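Local coordinates for trwC protein (PDB 1OMH) that probably nicks and religates plasmid DNA at the origin of transfer during bacterial conjugation, acting here through its N-terminal relaxase domain, at residues L7-Y19 against E49-G61. Sequence-based numbering, arbitrary orientation.
With SO4 (sulfate ion), chain E.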
ATOM      1  N   LEU B   7      -5.745   5.401  -9.464  1.00 23.09           N
ATOM      2  CA  LEU B   7      -6.310   4.349 -10.307  1.00 26.36           C
ATOM      3  C   LEU B   7      -7.377   4.831 -11.288  1.00 26.08           C
ATOM      4  O   LEU B   7      -8.317   5.527 -10.901  1.00 26.77           O
ATOM      5  CB  LEU B   7      -6.931   3.265  -9.425  1.00 24.52           C
ATOM      6  CG  LEU B   7      -6.114   2.111  -8.830  1.00 29.51           C
ATOM      7  CD1 LEU B   7      -4.623   2.366  -8.903  1.00 24.15           C
ATOM      8  CD2 LEU B   7      -6.571   1.902  -7.401  1.00 30.96           C
ATOM      9  N   THR B   8      -7.238   4.438 -12.552  1.00 25.71           N
ATOM     10  CA  THR B   8      -8.223   4.808 -13.568  1.00 28.75           C
ATOM     11  C   THR B   8      -8.858   3.562 -14.195  1.00 31.00           C
ATOM     12  O   THR B   8      -8.564   2.432 -13.788  1.00 29.04           O
ATOM     13  CB  THR B   8      -7.598   5.696 -14.671  1.00 26.12           C
ATOM     14  OG1 THR B   8      -6.603   4.959 -15.388  1.00 28.68           O
ATOM     15  CG2 THR B   8      -6.956   6.936 -14.045  1.00 23.87           C
ATOM     16  N   ARG B   9      -9.733   3.769 -15.175  1.00 30.43           N
ATOM     17  CA  ARG B   9     -10.428   2.667 -15.839  1.00 35.43           C
ATOM     18  C   ARG B   9      -9.506   1.522 -16.231  1.00 32.56           C
ATOM     19  O   ARG B   9      -9.766   0.366 -15.900  1.00 33.01           O
ATOM     20  CB  ARG B   9     -11.146   3.158 -17.096  1.00 35.18           C
ATOM     21  CG  ARG B   9     -12.164   2.162 -17.632  1.00 39.90           C
ATOM     22  CD  ARG B   9     -13.506   2.395 -16.966  1.00 42.97           C
ATOM     23  NE  ARG B   9     -14.089   1.193 -16.388  1.00 45.77           N
ATOM     24  CZ  ARG B   9     -15.242   1.177 -15.728  1.00 43.52           C
ATOM     25  NH1 ARG B   9     -15.933   2.299 -15.567  1.00 36.41           N
ATOM     26  NH2 ARG B   9     -15.701   0.041 -15.225  1.00 40.12           N
ATOM     27  N   GLN B  10      -8.439   1.851 -16.949  1.00 34.20           N
ATOM     28  CA  GLN B  10      -7.471   0.863 -17.407  1.00 36.80           C
ATOM     29  C   GLN B  10      -6.850   0.027 -16.282  1.00 38.24           C
ATOM     30  O   GLN B  10      -6.259  -1.019 -16.545  1.00 38.54           O
ATOM     31  CB  GLN B  10      -6.351   1.556 -18.184  1.00 40.68           C
ATOM     32  CG  GLN B  10      -5.438   2.414 -17.312  1.00 45.49           C
ATOM     33  CD  GLN B  10      -4.317   3.068 -18.099  1.00 49.26           C
ATOM     34  OE1 GLN B  10      -4.556   3.935 -18.939  1.00 51.39           O
ATOM     35  N   ASP B  11      -6.973   0.480 -15.035  1.00 35.65           N
ATOM     36  CA  ASP B  11      -6.396  -0.254 -13.904  1.00 31.67           C
ATOM     37  C   ASP B  11      -7.445  -1.032 -13.115  1.00 30.11           C
ATOM     38  O   ASP B  11      -7.135  -1.631 -12.086  1.00 30.26           O
ATOM     39  CB  ASP B  11      -5.698   0.701 -12.923  1.00 30.57           C
ATOM     40  CG  ASP B  11      -4.727   1.648 -13.602  1.00 34.04           C
ATOM     41  OD1 ASP B  11      -3.911   1.186 -14.428  1.00 35.92           O
ATOM     42  OD2 ASP B  11      -4.771   2.860 -13.295  1.00 30.57           O
ATOM     43  N   ILE B  12      -8.685  -1.036 -13.584  1.00 25.75           N
ATOM     44  CA  ILE B  12      -9.730  -1.724 -12.841  1.00 26.78           C
ATOM     45  C   ILE B  12      -9.446  -3.219 -12.691  1.00 27.56           C
ATOM     46  O   ILE B  12      -9.831  -3.830 -11.693  1.00 25.94           O
ATOM     47  CB  ILE B  12     -11.114  -1.483 -13.484  1.00 29.76           C
ATOM     48  CG1 ILE B  12     -12.211  -1.793 -12.468  1.00 33.06           C
ATOM     49  CG2 ILE B  12     -11.267  -2.324 -14.739  1.00 32.48           C
ATOM     50  CD1 ILE B  12     -13.536  -1.098 -12.766  1.00 31.37           C
ATOM     51  N   GLY B  13      -8.759  -3.799 -13.669  1.00 29.27           N
ATOM     52  CA  GLY B  13      -8.423  -5.210 -13.590  1.00 32.33           C
ATOM     53  C   GLY B  13      -7.347  -5.417 -12.537  1.00 33.24           C
ATOM     54  O   GLY B  13      -7.427  -6.327 -11.709  1.00 32.43           O
ATOM     55  N   ARG B  14      -6.334  -4.558 -12.572  1.00 33.59           N
ATOM     56  CA  ARG B  14      -5.229  -4.621 -11.624  1.00 35.81           C
ATOM     57  C   ARG B  14      -5.759  -4.474 -10.197  1.00 34.69           C
ATOM     58  O   ARG B  14      -5.453  -5.280  -9.320  1.00 35.37           O
ATOM     59  CB  ARG B  14      -4.216  -3.507 -11.929  1.00 34.83           C
ATOM     60  CG  ARG B  14      -3.033  -3.429 -10.967  1.00 43.30           C
ATOM     61  CD  ARG B  14      -2.214  -2.149 -11.172  1.00 46.25           C
ATOM     62  NE  ARG B  14      -1.543  -2.097 -12.471  1.00 51.98           N
ATOM     63  CZ  ARG B  14      -0.535  -2.890 -12.831  1.00 55.41           C
ATOM     64  NH1 ARG B  14      -0.066  -3.809 -11.993  1.00 54.86           N
ATOM     65  NH2 ARG B  14       0.009  -2.768 -14.037  1.00 56.14           N
ATOM     66  N   ALA B  15      -6.569  -3.445  -9.975  1.00 33.12           N
ATOM     67  CA  ALA B  15      -7.140  -3.191  -8.656  1.00 33.48           C
ATOM     68  C   ALA B  15      -7.961  -4.375  -8.156  1.00 35.91           C
ATOM     69  O   ALA B  15      -7.932  -4.707  -6.971  1.00 33.43           O
ATOM     70  CB  ALA B  15      -8.005  -1.941  -8.697  1.00 31.60           C
ATOM     71  N   ALA B  16      -8.689  -5.014  -9.067  1.00 33.28           N
ATOM     72  CA  ALA B  16      -9.520  -6.154  -8.708  1.00 35.10           C
ATOM     73  C   ALA B  16      -8.686  -7.389  -8.372  1.00 32.12           C
ATOM     74  O   ALA B  16      -9.106  -8.226  -7.577  1.00 36.12           O
ATOM     75  CB  ALA B  16     -10.493  -6.469  -9.847  1.00 32.07           C
ATOM     76  N   SER B  17      -7.501  -7.493  -8.969  1.00 33.78           N
ATOM     77  CA  SER B  17      -6.618  -8.637  -8.738  1.00 32.97           C
ATOM     78  C   SER B  17      -6.016  -8.674  -7.334  1.00 33.90           C
ATOM     79  O   SER B  17      -5.535  -9.714  -6.888  1.00 36.36           O
ATOM     80  CB  SER B  17      -5.482  -8.642  -9.759  1.00 31.47           C
ATOM     81  OG  SER B  17      -4.540  -7.620  -9.475  1.00 32.23           O
ATOM     82  N   TYR B  18      -6.031  -7.540  -6.644  1.00 28.46           N
ATOM     83  CA  TYR B  18      -5.478  -7.467  -5.297  1.00 31.94           C
ATOM     84  C   TYR B  18      -6.210  -8.405  -4.345  1.00 31.12           C
ATOM     85  O   TYR B  18      -5.655  -8.839  -3.340  1.00 26.74           O
ATOM     86  CB  TYR B  18      -5.550  -6.024  -4.784  1.00 29.84           C
ATOM     87  CG  TYR B  18      -4.628  -5.077  -5.523  1.00 31.82           C
ATOM     88  CD1 TYR B  18      -4.921  -3.716  -5.614  1.00 31.89           C
ATOM     89  CD2 TYR B  18      -3.460  -5.543  -6.131  1.00 29.07           C
ATOM     90  CE1 TYR B  18      -4.076  -2.840  -6.294  1.00 31.08           C
ATOM     91  CE2 TYR B  18      -2.606  -4.675  -6.812  1.00 33.63           C
ATOM     92  CZ  TYR B  18      -2.919  -3.328  -6.891  1.00 34.66           C
ATOM     93  OH  TYR B  18      -2.080  -2.474  -7.569  1.00 34.30           O
ATOM     94  N   TYR B  19      -7.456  -8.725  -4.672  1.00 39.80           N
ATOM     95  CA  TYR B  19      -8.252  -9.616  -3.837  1.00 44.92           C
ATOM     96  C   TYR B  19      -7.714 -11.043  -3.899  1.00 51.40           C
ATOM     97  O   TYR B  19      -6.830 -11.350  -4.701  1.00 57.33           O
ATOM     98  CB  TYR B  19      -9.720  -9.587  -4.282  1.00 41.87           C
ATOM     99  CG  TYR B  19     -10.640 -10.368  -3.374  1.00 41.12           C
ATOM    100  CD1 TYR B  19     -10.666 -11.762  -3.403  1.00 41.23           C
ATOM    101  CD2 TYR B  19     -11.457  -9.712  -2.454  1.00 39.20           C
ATOM    102  CE1 TYR B  19     -11.484 -12.486  -2.536  1.00 41.17           C
ATOM    103  CE2 TYR B  19     -12.272 -10.422  -1.584  1.00 41.12           C
ATOM    104  CZ  TYR B  19     -12.282 -11.809  -1.630  1.00 43.76           C
ATOM    105  OH  TYR B  19     -13.089 -12.512  -0.766  1.00 45.94           O
ATOM    106  N   GLU B  49     -14.573  -8.979   6.029  1.00 32.33           N
ATOM    107  CA  GLU B  49     -13.996  -9.373   4.751  1.00 32.52           C
ATOM    108  C   GLU B  49     -14.628  -8.639   3.573  1.00 32.13           C
ATOM    109  O   GLU B  49     -15.818  -8.317   3.580  1.00 33.29           O
ATOM    110  CB  GLU B  49     -14.130 -10.889   4.542  1.00 34.44           C
ATOM    111  CG  GLU B  49     -13.472 -11.386   3.256  1.00 39.94           C
ATOM    112  CD  GLU B  49     -13.587 -12.888   3.063  1.00 47.96           C
ATOM    113  OE1 GLU B  49     -14.716 -13.390   2.874  1.00 47.22           O
ATOM    114  OE2 GLU B  49     -12.541 -13.569   3.102  1.00 52.54           O
ATOM    115  N   VAL B  50     -13.819  -8.386   2.554  1.00 27.81           N
ATOM    116  CA  VAL B  50     -14.287  -7.697   1.362  1.00 32.05           C
ATOM    117  C   VAL B  50     -14.998  -8.654   0.412  1.00 33.40           C
ATOM    118  O   VAL B  50     -14.537  -9.771   0.181  1.00 30.92           O
ATOM    119  CB  VAL B  50     -13.109  -7.042   0.599  1.00 28.55           C
ATOM    120  CG1 VAL B  50     -13.584  -6.503  -0.741  1.00 22.44           C
ATOM    121  CG2 VAL B  50     -12.504  -5.925   1.431  1.00 27.13           C
ATOM    122  N   ASP B  51     -16.136  -8.221  -0.120  1.00 33.57           N
ATOM    123  CA  ASP B  51     -16.865  -9.034  -1.081  1.00 33.18           C
ATOM    124  C   ASP B  51     -16.374  -8.542  -2.432  1.00 30.90           C
ATOM    125  O   ASP B  51     -16.621  -7.395  -2.811  1.00 33.15           O
ATOM    126  CB  ASP B  51     -18.370  -8.810  -0.973  1.00 37.90           C
ATOM    127  CG  ASP B  51     -19.136  -9.533  -2.063  1.00 39.89           C
ATOM    128  OD1 ASP B  51     -19.186 -10.780  -2.029  1.00 42.23           O
ATOM    129  OD2 ASP B  51     -19.675  -8.854  -2.964  1.00 42.36           O
ATOM    130  N   SER B  52     -15.668  -9.404  -3.151  1.00 26.01           N
ATOM    131  CA  SER B  52     -15.112  -9.040  -4.445  1.00 26.56           C
ATOM    132  C   SER B  52     -16.133  -8.476  -5.421  1.00 28.33           C
ATOM    133  O   SER B  52     -15.809  -7.598  -6.214  1.00 26.89           O
ATOM    134  CB  SER B  52     -14.425 -10.247  -5.085  1.00 27.80           C
ATOM    135  OG  SER B  52     -15.366 -11.263  -5.377  1.00 33.67           O
ATOM    136  N   LYS B  53     -17.364  -8.976  -5.371  1.00 30.43           N
ATOM    137  CA  LYS B  53     -18.382  -8.490  -6.289  1.00 34.15           C
ATOM    138  C   LYS B  53     -18.737  -7.042  -5.983  1.00 28.67           C
ATOM    139  O   LYS B  53     -18.752  -6.202  -6.882  1.00 32.78           O
ATOM    140  CB  LYS B  53     -19.646  -9.357  -6.226  1.00 33.55           C
ATOM    141  CG  LYS B  53     -20.604  -9.077  -7.382  1.00 39.02           C
ATOM    142  CD  LYS B  53     -21.892  -9.887  -7.288  1.00 44.63           C
ATOM    143  CE  LYS B  53     -22.810  -9.559  -8.460  1.00 46.19           C
ATOM    144  NZ  LYS B  53     -24.113 -10.275  -8.386  1.00 52.11           N
ATOM    145  N   ARG B  54     -19.025  -6.749  -4.721  1.00 28.39           N
ATOM    146  CA  ARG B  54     -19.373  -5.387  -4.347  1.00 32.32           C
ATOM    147  C   ARG B  54     -18.177  -4.482  -4.651  1.00 33.53           C
ATOM    148  O   ARG B  54     -18.341  -3.354  -5.117  1.00 30.06           O
ATOM    149  CB  ARG B  54     -19.736  -5.316  -2.859  1.00 33.89           C
ATOM    150  CG  ARG B  54     -20.440  -4.021  -2.440  1.00 37.06           C
ATOM    151  CD  ARG B  54     -21.798  -3.873  -3.120  1.00 38.96           C
ATOM    152  NE  ARG B  54     -22.410  -2.566  -2.882  1.00 43.51           N
ATOM    153  CZ  ARG B  54     -22.903  -2.166  -1.712  1.00 43.48           C
ATOM    154  NH1 ARG B  54     -22.862  -2.968  -0.656  1.00 42.90           N
ATOM    155  NH2 ARG B  54     -23.441  -0.959  -1.600  1.00 46.94           N
ATOM    156  N   PHE B  55     -16.974  -4.998  -4.413  1.00 30.66           N
ATOM    157  CA  PHE B  55     -15.758  -4.231  -4.658  1.00 28.02           C
ATOM    158  C   PHE B  55     -15.599  -3.811  -6.115  1.00 28.06           C
ATOM    159  O   PHE B  55     -15.286  -2.652  -6.387  1.00 22.26           O
ATOM    160  CB  PHE B  55     -14.527  -5.027  -4.210  1.00 26.23           C
ATOM    161  CG  PHE B  55     -13.236  -4.256  -4.301  1.00 23.22           C
ATOM    162  CD1 PHE B  55     -12.219  -4.677  -5.152  1.00 25.72           C
ATOM    163  CD2 PHE B  55     -13.034  -3.115  -3.530  1.00 22.82           C
ATOM    164  CE1 PHE B  55     -11.012  -3.973  -5.235  1.00 24.38           C
ATOM    165  CE2 PHE B  55     -11.831  -2.403  -3.604  1.00 22.18           C
ATOM    166  CZ  PHE B  55     -10.822  -2.834  -4.457  1.00 21.98           C
ATOM    167  N   ARG B  56     -15.807  -4.736  -7.052  1.00 28.97           N
ATOM    168  CA  ARG B  56     -15.671  -4.410  -8.475  1.00 30.96           C
ATOM    169  C   ARG B  56     -16.660  -3.334  -8.924  1.00 30.44           C
ATOM    170  O   ARG B  56     -16.304  -2.437  -9.685  1.00 31.15           O
ATOM    171  CB  ARG B  56     -15.851  -5.660  -9.355  1.00 27.77           C
ATOM    172  CG  ARG B  56     -14.571  -6.462  -9.603  1.00 34.33           C
ATOM    173  CD  ARG B  56     -14.847  -7.704 -10.460  1.00 28.24           C
ATOM    174  NE  ARG B  56     -13.653  -8.516 -10.689  1.00 32.97           N
ATOM    175  CZ  ARG B  56     -12.675  -8.207 -11.535  1.00 38.97           C
ATOM    176  NH1 ARG B  56     -11.631  -9.016 -11.668  1.00 34.41           N
ATOM    177  NH2 ARG B  56     -12.739  -7.094 -12.257  1.00 42.48           N
ATOM    178  N   GLU B  57     -17.902  -3.419  -8.464  1.00 29.70           N
ATOM    179  CA  GLU B  57     -18.875  -2.419  -8.867  1.00 38.22           C
ATOM    180  C   GLU B  57     -18.527  -1.061  -8.272  1.00 36.04           C
ATOM    181  O   GLU B  57     -18.576  -0.047  -8.972  1.00 35.17           O
ATOM    182  CB  GLU B  57     -20.291  -2.834  -8.466  1.00 37.91           C
ATOM    183  CG  GLU B  57     -20.477  -3.169  -7.014  1.00 46.70           C
ATOM    184  CD  GLU B  57     -21.937  -3.398  -6.674  1.00 53.94           C
ATOM    185  OE1 GLU B  57     -22.578  -2.462  -6.141  1.00 58.58           O
ATOM    186  OE2 GLU B  57     -22.444  -4.507  -6.959  1.00 49.20           O
ATOM    187  N   LEU B  58     -18.168  -1.040  -6.990  1.00 32.85           N
ATOM    188  CA  LEU B  58     -17.794   0.211  -6.344  1.00 29.63           C
ATOM    189  C   LEU B  58     -16.674   0.858  -7.143  1.00 28.60           C
ATOM    190  O   LEU B  58     -16.668   2.071  -7.347  1.00 28.88           O
ATOM    191  CB  LEU B  58     -17.355  -0.031  -4.908  1.00 27.85           C
ATOM    192  CG  LEU B  58     -18.490  -0.351  -3.938  1.00 30.59           C
ATOM    193  CD1 LEU B  58     -17.918  -0.640  -2.572  1.00 26.90           C
ATOM    194  CD2 LEU B  58     -19.466   0.821  -3.871  1.00 33.43           C
ATOM    195  N   LEU B  59     -15.730   0.049  -7.612  1.00 25.77           N
ATOM    196  CA  LEU B  59     -14.638   0.579  -8.419  1.00 26.98           C
ATOM    197  C   LEU B  59     -15.253   1.225  -9.659  1.00 30.77           C
ATOM    198  O   LEU B  59     -14.761   2.234 -10.155  1.00 25.30           O
ATOM    199  CB  LEU B  59     -13.686  -0.542  -8.845  1.00 29.55           C
ATOM    200  CG  LEU B  59     -12.719  -1.111  -7.800  1.00 28.52           C
ATOM    201  CD1 LEU B  59     -12.102  -2.401  -8.325  1.00 26.31           C
ATOM    202  CD2 LEU B  59     -11.633  -0.089  -7.489  1.00 17.15           C
ATOM    203  N   ALA B  60     -16.340   0.633 -10.146  1.00 33.45           N
ATOM    204  CA  ALA B  60     -17.033   1.138 -11.328  1.00 37.99           C
ATOM    205  C   ALA B  60     -17.936   2.326 -10.994  1.00 39.72           C
ATOM    206  O   ALA B  60     -18.531   2.928 -11.887  1.00 38.76           O
ATOM    207  CB  ALA B  60     -17.856   0.015 -11.967  1.00 34.80           C
ATOM    208  N   GLY B  61     -18.041   2.648  -9.707  1.00 39.76           N
ATOM    209  CA  GLY B  61     -18.863   3.768  -9.275  1.00 42.41           C
ATOM    210  C   GLY B  61     -20.322   3.431  -9.019  1.00 44.93           C
ATOM    211  O   GLY B  61     -21.192   4.282  -9.198  1.00 44.16           O
TER
HETATM  212  S   SO4 E 303       2.468  -5.124 -13.817  1.00 48.01           S
HETATM  213  O1  SO4 E 303       3.210  -6.394 -13.931  1.00 56.88           O
HETATM  214  O2  SO4 E 303       3.363  -3.988 -14.116  1.00 49.84           O
HETATM  215  O3  SO4 E 303       1.951  -4.985 -12.443  1.00 44.03           O
HETATM  216  O4  SO4 E 303       1.345  -5.132 -14.775  1.00 50.01           O
HETATM  217  O   HOH W   1      -8.852  -8.913 -12.217  1.00 44.26           O
HETATM  218  O   HOH W   2     -15.616 -12.283  -2.339  1.00 47.57           O
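L59 of helix 52-60 packs against I12 and A15 of helix 12-17 where the two helices lie near-antiparallel (150°), side by side on one face of the relaxase domain's antiparallel sheet. The side toward the sheet is the closely packed one, with A15, F55 and L59 all buried. Alanine suits position 15 because its small CB lets L59 CD1 come to 4.1 Å, and L59 itself reaches down onto L167 of strand 158-167. With chi1 at -161°, CG1 of I12 points away from its own amide nitrogen, and CD1 comes to L59 CB, 4.0 Å away. F55, a large apolar ring suited to a buried place, packs on V165, meets F148 edge-to-face and turns its own edge to A15 O, 3.6 Å from CE1.

R9, R56 and Y19 form the exposed side. R56 lays one guanidinium face over the small methyl of A16, while a water links R56 NH1 to G13 O. R9 only brushes A60, its charge being paired with E80.

At the far end Y19 reaches across to V50 and S52. Its neighbour Y18 ties this end to the metal site, giving its O to H150 and stacking on H163, both zinc ligands in another structure of this protein. Tyrosine offers a broad face, on which the short S52 lays CB 4.0 Å from the centroid (CH-pi), and a hydroxyl: a second water accepts from S52 N at 3.0 Å and also hydrogen-bonds Y19 OH.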